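Local atomic coordinates of putative glucoamylase (Bacteroides caccae ATCC 43185, PDB entry 4QT9), a protein that is a putative glucoamylase with an alpha/alpha toroid fold, and so probably hydrolyses alpha-linked glucose chains, releasing glucose from their ends. Residues 35-47 against 90-102. Numbering follows the deposited sequence. Where two conformers were deposited one is given.
Sequences YFWEGAEPNSGLA and EGLARMERIVSFL
S44 and G45 bring the loop that follows helix 21-37 closest to helix 88-104, their CA atoms each lying 5.4 Å from those of F101 and I98 respectively. In this alpha/alpha toroid the contact illustrates how an arginine on one helix can gather backbone carbonyls of another segment, here those of F36 and W37. R94 extends from its helix with CG anti to the backbone N (chi1 174°), then bends at chi2 and chi3, which turns its guanidinium back over W37. The two planes stack almost parallel, 8° apart, in a cation-pi arrangement in which R94 CZ lies 4.3 Å from the centre of the six-membered ring of W37. With its face on the indole, the guanidinium spends its edge on two backbone oxygens: R94 NH2 gives a nearly straight bond to W37 O (2.7 Å) and NH1 bonds F36 O, both on carbonyl lone pairs. A further, weak bond runs from NH1 to G45 O.

G45, at positive phi, lets the chain pass close beside the CD atoms of R94 and R97. E41 braces this turn from within: its OE1 accepts from S44 N and S44 OG, its OE2 from N43 N and N43 ND2; S44 OG in turn accepts from L46 N in an ST turn. V65 of strand 64-66 also touches L46 and F101. L46 CD2 packs tightly on I98 CG2 (3.5 Å) while its CD1 meets F101 CD2, and S44 CB sits over the phenyl face. R97 NH1 donates to N43 O, and a water bridges that same oxygen to R97 O, 2.7 Å from the water.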
loop_
_atom_site.group_PDB
_atom_site.type_symbol
_atom_site.label_atom_id
_atom_site.label_comp_id
_atom_site.label_asym_id
_atom_site.label_seq_id
_atom_site.Cartn_x
_atom_site.Cartn_y
_atom_site.Cartn_z
ATOM N N TYR A 35 1.934 14.798 4.831
ATOM C CA TYR A 35 0.646 14.443 4.191
ATOM C C TYR A 35 -0.254 13.815 5.250
ATOM O O TYR A 35 -1.451 14.068 5.298
ATOM C CB TYR A 35 0.803 13.441 2.971
ATOM C CG TYR A 35 -0.520 13.017 2.319
ATOM C CD1 TYR A 35 -1.295 11.997 2.860
ATOM C CD2 TYR A 35 -1.050 13.720 1.237
ATOM C CE1 TYR A 35 -2.567 11.691 2.355
ATOM C CE2 TYR A 35 -2.274 13.352 0.659
ATOM C CZ TYR A 35 -3.038 12.350 1.229
ATOM O OH TYR A 35 -4.278 12.026 0.704
ATOM N N PHE A 36 0.319 12.914 6.040
ATOM C CA PHE A 36 -0.449 12.136 7.012
ATOM C C PHE A 36 -0.562 12.842 8.360
ATOM O O PHE A 36 -1.560 12.640 9.050
ATOM C CB PHE A 36 0.159 10.747 7.153
ATOM C CG PHE A 36 0.109 10.007 5.835
ATOM C CD1 PHE A 36 -1.099 9.515 5.341
ATOM C CD2 PHE A 36 1.253 9.867 5.053
ATOM C CE1 PHE A 36 -1.151 8.869 4.096
ATOM C CE2 PHE A 36 1.198 9.219 3.813
ATOM C CZ PHE A 36 -0.005 8.732 3.345
ATOM N N TRP A 37 0.413 13.693 8.706
ATOM C CA TRP A 37 0.381 14.435 9.953
ATOM C C TRP A 37 -0.523 15.665 9.831
ATOM O O TRP A 37 -1.527 15.750 10.541
ATOM C CB TRP A 37 1.793 14.827 10.432
ATOM C CG TRP A 37 1.770 15.297 11.854
ATOM C CD1 TRP A 37 1.788 16.590 12.290
ATOM C CD2 TRP A 37 1.474 14.493 13.002
ATOM N NE1 TRP A 37 1.607 16.631 13.651
ATOM C CE2 TRP A 37 1.400 15.359 14.112
ATOM C CE3 TRP A 37 1.274 13.109 13.203
ATOM C CZ2 TRP A 37 1.170 14.891 15.411
ATOM C CZ3 TRP A 37 1.030 12.649 14.486
ATOM C CH2 TRP A 37 0.997 13.529 15.575
ATOM N N GLU A 38 -0.163 16.609 8.936
ATOM C CA GLU A 38 -0.872 17.871 8.719
ATOM C C GLU A 38 -2.061 17.717 7.775
ATOM O O GLU A 38 -3.053 18.401 7.984
ATOM C CB GLU A 38 0.086 18.944 8.184
ATOM C CG GLU A 38 1.184 19.284 9.184
ATOM C CD GLU A 38 2.144 20.419 8.869
ATOM O OE1 GLU A 38 2.256 20.813 7.684
ATOM O OE2 GLU A 38 2.815 20.890 9.817
ATOM N N GLY A 39 -1.968 16.845 6.772
ATOM C CA GLY A 39 -3.041 16.657 5.794
ATOM C C GLY A 39 -4.196 15.758 6.210
ATOM O O GLY A 39 -5.175 15.627 5.472
ATOM N N ALA A 40 -4.109 15.143 7.389
ATOM C CA ALA A 40 -5.123 14.205 7.876
ATOM C C ALA A 40 -6.484 14.870 8.080
ATOM O O ALA A 40 -6.556 16.070 8.373
ATOM C CB ALA A 40 -4.670 13.589 9.189
ATOM N N GLU A 41 -7.555 14.076 7.949
ATOM C CA GLU A 41 -8.902 14.540 8.234
ATOM C C GLU A 41 -8.940 14.747 9.791
ATOM O O GLU A 41 -8.462 13.882 10.520
ATOM C CB GLU A 41 -9.955 13.553 7.679
ATOM C CG GLU A 41 -11.398 14.023 7.800
ATOM C CD GLU A 41 -11.965 13.948 9.209
ATOM O OE1 GLU A 41 -11.749 12.911 9.877
ATOM O OE2 GLU A 41 -12.560 14.950 9.672
ATOM N N PRO A 42 -9.371 15.938 10.275
ATOM C CA PRO A 42 -9.234 16.270 11.712
ATOM C C PRO A 42 -9.934 15.378 12.732
ATOM O O PRO A 42 -9.306 15.080 13.757
ATOM C CB PRO A 42 -9.783 17.699 11.809
ATOM C CG PRO A 42 -10.534 17.929 10.536
ATOM C CD PRO A 42 -9.833 17.109 9.506
ATOM N N ASN A 43 -11.214 14.985 12.494
ATOM C CA ASN A 43 -11.963 14.149 13.433
ATOM C C ASN A 43 -11.307 12.760 13.614
ATOM O O ASN A 43 -11.092 12.323 14.749
ATOM C CB ASN A 43 -13.421 13.999 12.969
ATOM C CG ASN A 43 -14.192 15.297 12.921
ATOM O OD1 ASN A 43 -14.767 15.746 13.919
ATOM N ND2 ASN A 43 -14.247 15.907 11.746
ATOM N N SER A 44 -11.024 12.065 12.505
ATOM C CA SER A 44 -10.469 10.717 12.498
ATOM C C SER A 44 -8.965 10.644 12.732
ATOM O O SER A 44 -8.481 9.614 13.185
ATOM C CB SER A 44 -10.777 10.055 11.159
ATOM O OG SER A 44 -10.091 10.694 10.096
ATOM N N GLY A 45 -8.232 11.678 12.317
ATOM C CA GLY A 45 -6.770 11.666 12.353
ATOM C C GLY A 45 -6.228 10.832 11.195
ATOM O O GLY A 45 -5.005 10.661 11.039
ATOM N N LEU A 46 -7.157 10.329 10.348
ATOM C CA LEU A 46 -6.839 9.447 9.228
ATOM C C LEU A 46 -6.637 10.177 7.915
ATOM O O LEU A 46 -6.916 11.373 7.785
ATOM C CB LEU A 46 -7.886 8.336 9.064
ATOM C CG LEU A 46 -7.864 7.298 10.168
ATOM C CD1 LEU A 46 -9.013 6.392 10.042
ATOM C CD2 LEU A 46 -6.573 6.514 10.137
ATOM N N ALA A 47 -6.069 9.433 6.968
ATOM C CA ALA A 47 -5.673 9.859 5.655
ATOM C C ALA A 47 -6.860 10.066 4.727
ATOM O O ALA A 47 -7.607 9.114 4.460
ATOM C CB ALA A 47 -4.733 8.811 5.051
ATOM N N GLU A 90 2.639 13.398 21.411
ATOM C CA GLU A 90 1.873 13.792 20.219
ATOM C C GLU A 90 1.495 12.583 19.342
ATOM O O GLU A 90 0.359 12.509 18.851
ATOM C CB GLU A 90 2.652 14.791 19.363
ATOM C CG GLU A 90 2.668 16.195 19.931
ATOM C CD GLU A 90 3.631 17.152 19.253
ATOM O OE1 GLU A 90 4.713 16.712 18.794
ATOM O OE2 GLU A 90 3.311 18.361 19.216
ATOM N N GLY A 91 2.447 11.675 19.136
ATOM C CA GLY A 91 2.218 10.478 18.346
ATOM C C GLY A 91 1.181 9.557 18.965
ATOM O O GLY A 91 0.351 8.986 18.254
ATOM N N LEU A 92 1.213 9.420 20.293
ATOM C CA LEU A 92 0.244 8.595 21.036
ATOM C C LEU A 92 -1.131 9.257 20.979
ATOM O O LEU A 92 -2.127 8.553 20.828
ATOM C CB LEU A 92 0.696 8.387 22.494
ATOM C CG LEU A 92 -0.201 7.519 23.400
ATOM C CD1 LEU A 92 -0.194 6.071 22.946
ATOM C CD2 LEU A 92 0.227 7.631 24.852
ATOM N N ALA A 93 -1.187 10.607 21.063
ATOM C CA ALA A 93 -2.466 11.309 20.949
ATOM C C ALA A 93 -3.086 11.038 19.546
ATOM O O ALA A 93 -4.287 10.779 19.465
ATOM C CB ALA A 93 -2.293 12.803 21.204
ATOM N N ARG A 94 -2.255 11.002 18.459
ATOM C CA ARG A 94 -2.773 10.715 17.124
ATOM C C ARG A 94 -3.252 9.258 16.998
ATOM O O ARG A 94 -4.340 9.040 16.456
ATOM C CB ARG A 94 -1.751 11.047 16.018
ATOM C CG ARG A 94 -2.163 10.625 14.581
ATOM C CD ARG A 94 -3.424 11.315 14.066
ATOM N NE ARG A 94 -3.184 12.745 13.940
ATOM C CZ ARG A 94 -2.752 13.328 12.833
ATOM N NH1 ARG A 94 -2.588 12.618 11.718
ATOM N NH2 ARG A 94 -2.517 14.629 12.814
HETATM N N MSE A 95 -2.461 8.273 17.490
HETATM C CA MSE A 95 -2.835 6.849 17.441
HETATM C C MSE A 95 -4.153 6.619 18.177
HETATM O O MSE A 95 -4.999 5.888 17.665
HETATM C CB MSE A 95 -1.733 5.929 18.019
HETATM C CG MSE A 95 -0.446 5.906 17.179
HETATM SE SE MSE A 95 -0.706 5.717 15.213
HETATM C CE MSE A 95 1.166 5.625 14.701
ATOM N N GLU A 96 -4.330 7.258 19.351
ATOM C CA GLU A 96 -5.550 7.144 20.168
ATOM C C GLU A 96 -6.758 7.652 19.364
ATOM O O GLU A 96 -7.785 6.974 19.305
ATOM C CB GLU A 96 -5.386 7.905 21.499
ATOM C CG GLU A 96 -6.682 8.372 22.151
ATOM C CD GLU A 96 -7.591 7.315 22.739
ATOM O OE1 GLU A 96 -7.089 6.439 23.475
ATOM O OE2 GLU A 96 -8.820 7.406 22.520
ATOM N N ARG A 97 -6.617 8.832 18.720
ATOM C CA ARG A 97 -7.659 9.428 17.891
ATOM C C ARG A 97 -8.035 8.440 16.758
ATOM O O ARG A 97 -9.229 8.190 16.558
ATOM C CB ARG A 97 -7.177 10.777 17.315
ATOM C CG ARG A 97 -8.200 11.441 16.388
ATOM C CD ARG A 97 -7.778 12.825 15.896
ATOM N NE ARG A 97 -7.698 13.815 16.986
ATOM C CZ ARG A 97 -8.738 14.427 17.547
ATOM N NH1 ARG A 97 -9.980 14.146 17.148
ATOM N NH2 ARG A 97 -8.550 15.298 18.535
ATOM N N ILE A 98 -7.024 7.864 16.052
ATOM C CA ILE A 98 -7.258 6.911 14.964
ATOM C C ILE A 98 -8.008 5.648 15.476
ATOM O O ILE A 98 -9.034 5.266 14.909
ATOM C CB ILE A 98 -5.940 6.527 14.244
ATOM C CG1 ILE A 98 -5.333 7.755 13.471
ATOM C CG2 ILE A 98 -6.173 5.303 13.350
ATOM C CD1 ILE A 98 -3.830 7.562 13.030
ATOM N N VAL A 99 -7.512 5.024 16.547
ATOM C CA VAL A 99 -8.145 3.838 17.137
ATOM C C VAL A 99 -9.607 4.156 17.570
ATOM O O VAL A 99 -10.491 3.340 17.317
ATOM C CB VAL A 99 -7.300 3.264 18.303
ATOM C CG1 VAL A 99 -8.011 2.093 18.972
ATOM C CG2 VAL A 99 -5.911 2.832 17.813
ATOM N N SER A 100 -9.865 5.334 18.169
ATOM C CA SER A 100 -11.218 5.714 18.602
ATOM C C SER A 100 -12.156 5.791 17.395
ATOM O O SER A 100 -13.305 5.346 17.490
ATOM C CB SER A 100 -11.214 7.042 19.358
ATOM O OG SER A 100 -10.404 6.953 20.513
ATOM N N PHE A 101 -11.675 6.363 16.269
ATOM C CA PHE A 101 -12.456 6.428 15.024
ATOM C C PHE A 101 -12.750 5.020 14.496
ATOM O O PHE A 101 -13.891 4.740 14.145
ATOM C CB PHE A 101 -11.749 7.267 13.933
ATOM C CG PHE A 101 -12.458 7.230 12.594
ATOM C CD1 PHE A 101 -13.493 8.119 12.307
ATOM C CD2 PHE A 101 -12.102 6.297 11.621
ATOM C CE1 PHE A 101 -14.142 8.084 11.068
ATOM C CE2 PHE A 101 -12.739 6.283 10.373
ATOM C CZ PHE A 101 -13.764 7.164 10.111
ATOM N N LEU A 102 -11.738 4.143 14.439
ATOM C CA LEU A 102 -11.895 2.775 13.910
ATOM C C LEU A 102 -12.828 1.906 14.770
ATOM O O LEU A 102 -13.475 0.983 14.247
ATOM C CB LEU A 102 -10.537 2.084 13.750
ATOM C CG LEU A 102 -9.593 2.699 12.692
ATOM C CD1 LEU A 102 -8.230 2.067 12.758
ATOM C CD2 LEU A 102 -10.156 2.540 11.282
HETATM O O HOH W 1 -11.353 9.869 16.564
HETATM O O HOH W 2 -13.150 15.158 16.752
#